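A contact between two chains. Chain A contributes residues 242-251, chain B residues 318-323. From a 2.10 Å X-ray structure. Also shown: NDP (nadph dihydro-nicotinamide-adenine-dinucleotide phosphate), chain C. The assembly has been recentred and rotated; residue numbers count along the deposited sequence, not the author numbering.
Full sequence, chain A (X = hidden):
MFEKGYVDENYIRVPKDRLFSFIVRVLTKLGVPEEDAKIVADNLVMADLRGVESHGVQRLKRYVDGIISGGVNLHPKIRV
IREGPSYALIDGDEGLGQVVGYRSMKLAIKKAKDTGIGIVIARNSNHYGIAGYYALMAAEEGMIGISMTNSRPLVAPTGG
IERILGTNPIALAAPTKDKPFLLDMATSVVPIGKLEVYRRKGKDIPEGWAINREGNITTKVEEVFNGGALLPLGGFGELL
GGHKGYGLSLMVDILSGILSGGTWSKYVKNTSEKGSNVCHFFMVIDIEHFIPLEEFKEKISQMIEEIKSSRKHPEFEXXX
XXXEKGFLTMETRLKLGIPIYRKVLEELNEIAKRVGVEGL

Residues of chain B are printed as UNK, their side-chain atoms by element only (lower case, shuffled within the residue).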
# COMPACT_ATOMS: atom_id res chain seq x y z
N GLY A 242 4.83 -10.17 9.06
CA GLY A 242 5.22 -8.98 9.80
C GLY A 242 6.12 -8.04 9.02
O GLY A 242 6.03 -6.82 9.15
N HIS A 243 7.01 -8.61 8.20
CA HIS A 243 7.94 -7.84 7.39
C HIS A 243 7.24 -7.02 6.30
O HIS A 243 7.82 -6.10 5.74
CB HIS A 243 8.95 -8.77 6.75
CG HIS A 243 8.33 -9.94 6.05
ND1 HIS A 243 7.64 -10.92 6.73
CD2 HIS A 243 8.29 -10.28 4.74
CE1 HIS A 243 7.19 -11.81 5.87
NE2 HIS A 243 7.57 -11.44 4.65
N LYS A 244 5.99 -7.39 6.00
CA LYS A 244 5.22 -6.68 4.99
C LYS A 244 4.67 -5.38 5.58
O LYS A 244 4.76 -4.33 4.95
CB LYS A 244 4.07 -7.55 4.48
CG LYS A 244 4.55 -8.75 3.67
CD LYS A 244 3.39 -9.60 3.17
CE LYS A 244 3.92 -10.73 2.30
NZ LYS A 244 2.82 -11.52 1.67
N GLY A 245 4.11 -5.46 6.78
CA GLY A 245 3.59 -4.26 7.42
C GLY A 245 4.74 -3.29 7.63
O GLY A 245 4.57 -2.07 7.59
N TYR A 246 5.92 -3.86 7.85
CA TYR A 246 7.15 -3.09 8.05
C TYR A 246 7.55 -2.40 6.74
O TYR A 246 7.98 -1.25 6.74
CB TYR A 246 8.23 -4.05 8.59
CG TYR A 246 9.70 -3.70 8.42
CD1 TYR A 246 10.16 -2.39 8.50
CD2 TYR A 246 10.63 -4.72 8.25
CE1 TYR A 246 11.54 -2.10 8.41
CE2 TYR A 246 11.99 -4.45 8.16
CZ TYR A 246 12.44 -3.15 8.24
OH TYR A 246 13.80 -2.92 8.15
N GLY A 247 7.38 -3.11 5.63
CA GLY A 247 7.72 -2.53 4.34
C GLY A 247 6.76 -1.41 3.97
O GLY A 247 7.18 -0.38 3.45
N LEU A 248 5.48 -1.62 4.22
CA LEU A 248 4.45 -0.62 3.93
C LEU A 248 4.75 0.67 4.69
O LEU A 248 4.53 1.77 4.19
CB LEU A 248 3.07 -1.16 4.31
CG LEU A 248 2.53 -2.32 3.46
CD1 LEU A 248 1.33 -2.95 4.14
CD2 LEU A 248 2.16 -1.80 2.07
N SER A 249 5.24 0.52 5.92
CA SER A 249 5.57 1.69 6.73
C SER A 249 6.69 2.48 6.08
O SER A 249 6.69 3.70 6.10
CB SER A 249 5.98 1.26 8.14
OG SER A 249 6.35 2.39 8.91
N LEU A 250 7.66 1.76 5.50
CA LEU A 250 8.79 2.40 4.84
C LEU A 250 8.36 3.07 3.53
O LEU A 250 8.86 4.14 3.18
CB LEU A 250 9.89 1.38 4.55
CG LEU A 250 10.56 0.73 5.76
CD1 LEU A 250 11.79 -0.05 5.28
CD2 LEU A 250 10.98 1.80 6.77
N MSE A 251 7.44 2.44 2.82
CA MSE A 251 6.94 3.00 1.58
C MSE A 251 6.40 4.39 1.89
O MSE A 251 6.71 5.35 1.18
CB MSE A 251 5.81 2.12 1.02
CG MSE A 251 5.10 2.70 -0.19
SE MSE A 251 3.73 1.52 -0.88
CE MSE A 251 2.28 2.07 0.24
N UNK B 318 19.52 -10.45 12.73
CA UNK B 318 19.74 -9.27 11.92
C UNK B 318 18.44 -8.63 11.52
O UNK B 318 17.41 -9.28 11.47
c UNK B 318 20.52 -9.83 10.73
n UNK B 318 23.16 -10.66 6.54
c UNK B 318 20.68 -8.98 9.56
c UNK B 318 22.67 -9.43 6.49
c UNK B 318 21.39 -9.84 8.54
n UNK B 318 23.03 -8.61 5.51
n UNK B 318 21.83 -9.02 7.43
N UNK B 319 18.51 -7.33 11.27
CA UNK B 319 17.34 -6.59 10.81
C UNK B 319 17.65 -6.36 9.34
O UNK B 319 18.66 -5.75 8.99
c UNK B 319 17.21 -5.22 11.53
c UNK B 319 16.14 -4.38 10.85
c UNK B 319 16.87 -5.45 13.00
c UNK B 319 16.84 -4.18 13.84
N UNK B 320 16.81 -6.90 8.47
CA UNK B 320 17.01 -6.75 7.03
C UNK B 320 16.23 -5.56 6.49
O UNK B 320 15.31 -5.05 7.14
c UNK B 320 20.38 -11.59 5.24
c UNK B 320 17.18 -9.28 6.65
c UNK B 320 19.59 -11.97 6.29
c UNK B 320 16.53 -7.99 6.27
c UNK B 320 18.55 -11.11 6.67
n UNK B 320 17.62 -11.23 7.66
c UNK B 320 16.80 -10.13 7.65
c UNK B 320 19.13 -9.52 4.93
c UNK B 320 20.16 -10.38 4.56
c UNK B 320 18.30 -9.89 6.00
N UNK B 321 16.60 -5.11 5.29
CA UNK B 321 15.90 -4.03 4.62
C UNK B 321 15.27 -4.74 3.42
O UNK B 321 15.85 -5.68 2.88
c UNK B 321 17.77 -3.42 3.03
c UNK B 321 16.04 -1.73 3.60
c UNK B 321 15.10 -1.13 4.63
c UNK B 321 16.85 -2.91 4.13
N UNK B 322 14.08 -4.31 3.02
CA UNK B 322 13.41 -4.96 1.91
C UNK B 322 14.21 -5.01 0.62
O UNK B 322 14.69 -4.00 0.12
c UNK B 322 10.17 -5.12 3.30
c UNK B 322 12.05 -4.31 1.70
n UNK B 322 11.49 -3.55 4.04
n UNK B 322 9.85 -4.81 4.60
c UNK B 322 10.66 -3.85 5.02
c UNK B 322 11.21 -4.33 2.94
N UNK B 323 14.37 -6.23 0.11
CA UNK B 323 15.11 -6.44 -1.12
C UNK B 323 16.50 -6.99 -0.85
O UNK B 323 17.12 -7.59 -1.73
PA NDP C . 7.92 -12.24 0.78
O1A NDP C . 8.89 -13.19 0.29
O2A NDP C . 7.19 -12.41 2.09
O5B NDP C . 8.65 -10.78 0.78
C5B NDP C . 7.95 -9.59 1.18
C4B NDP C . 8.96 -8.43 1.00
O4B NDP C . 9.57 -8.28 2.29
C3B NDP C . 10.08 -8.61 0.02
O3B NDP C . 10.31 -7.33 -0.63
C2B NDP C . 11.28 -9.03 0.80
O2B NDP C . 12.57 -8.75 0.24
C1B NDP C . 10.99 -8.38 2.12
N9A NDP C . 11.47 -9.13 3.31
C8A NDP C . 11.49 -10.54 3.55
N7A NDP C . 11.97 -10.81 4.74
C5A NDP C . 12.27 -9.61 5.32
C6A NDP C . 12.81 -9.20 6.58
N6A NDP C . 13.13 -10.12 7.50
N1A NDP C . 13.00 -7.86 6.85
C2A NDP C . 12.67 -6.91 5.92
N3A NDP C . 12.16 -7.19 4.70
C4A NDP C . 11.98 -8.57 4.46
O3 NDP C . 6.80 -11.89 -0.26
PN NDP C . 5.60 -12.62 -1.01
O1N NDP C . 4.40 -11.89 -0.61
O2N NDP C . 5.74 -14.04 -0.57
O5D NDP C . 6.02 -12.39 -2.53
C5D NDP C . 5.95 -13.44 -3.54
C4D NDP C . 6.41 -12.90 -4.94
O4D NDP C . 5.40 -13.24 -5.86
C3D NDP C . 6.59 -11.37 -5.08
O3D NDP C . 7.78 -11.13 -5.85
C2D NDP C . 5.32 -10.87 -5.75
O2D NDP C . 5.55 -9.69 -6.50
C1D NDP C . 4.92 -12.11 -6.60
N1N NDP C . 3.46 -12.26 -6.81
C2N NDP C . 3.01 -12.13 -8.16
C3N NDP C . 1.58 -12.29 -8.38
C7N NDP C . 1.05 -12.18 -9.75
O7N NDP C . -0.15 -12.31 -10.02
N7N NDP C . 1.88 -11.93 -10.79
C4N NDP C . 0.74 -12.55 -7.26
C5N NDP C . 1.20 -12.67 -5.95
C6N NDP C . 2.57 -12.52 -5.73
P2B NDP C . 13.49 -9.77 -0.50
O1X NDP C . 14.81 -9.44 0.04
O2X NDP C . 13.42 -9.54 -1.97
O3X NDP C . 13.06 -11.19 -0.15

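Position 318 of chain B carries seven side-chain atoms. Three carbons run in a line to a nitrogen, and that nitrogen leads to a carbon bearing two more nitrogens. This is a guanidinium group on an extended chain. It touches nothing in the chain A stretch. The residue is Arg318(B).

Position 319 has four side-chain carbons and no other element. The chain forks at the first carbon, and one arm is two carbons long. The one-carbon arm lies 3.9 Å from OH of Tyr246(A). Branching at CB with unequal arms identifies Ile319(B), and the arm in contact ends in CG2.

Position 320 has ten side-chain atoms. One carbon leads to fused five- and six-membered rings holding eight carbons and one nitrogen. The ring system leads away from the helix of chain A, so the contact falls to the backbone. OH of Tyr246(A) donates a hydrogen bond to O of position 320 at 2.8 Å. That bond needs only a carbonyl and says nothing about the side chain. The indole does, and the residue is Trp320(B).

Position 321 again shows four carbons forked at the first, with one arm two carbons long. The end of the long arm lies 3.5 Å from CD1 of Leu250(A) and 4.2 Å from OH of Tyr246(A). The first of these is an apolar contact between side chains. The branching gives Ile321(B), with CD1 as the contacting atom. Its chi1 is t, whereas that of Ile319(B) is m.

Position 322 has one carbon followed by a five-membered ring of three carbons and two nitrogens. Its CB points toward chain A. One ring nitrogen lies 2.7 Å from O of His243(A), near the ring plane. The ring is an imidazole, and the residue is His322(B). NE2 of His322(B) donates the hydrogen bond to O of His243(A), with an angle of 168°, so this nitrogen carries a proton. The same carbonyl accepts the helical bond from N of Gly247(A).

Position 323 has no side-chain atoms. It is Gly323(B). Its phi of 103° and psi of -21° would jam a CB against the preceding carbonyl oxygen. It sits at the N-cap position of a following helix. Its N donates a hydrogen bond to O2B of NDP at 3.1 Å.

The contact centres on His322(B). CA of Gly247(A) packs over one face of its ring, 3.5 Å from the centroid. A CB at Gly247(A) would lie 2.8 Å from NE2 of His322(B), a clash, so the missing side chain makes room for the imidazole. N3A of NDP lies over the opposite face. The imidazole turns its edge to the face of Tyr246(A), with ring centroids 4.5 Å apart. The cofactor also joins the two chains: NE2 of His243(A) donates to O2A of NDP at 2.8 Å, while Gly323(B) holds O2B.

Chain B 318-323: RIWIHG
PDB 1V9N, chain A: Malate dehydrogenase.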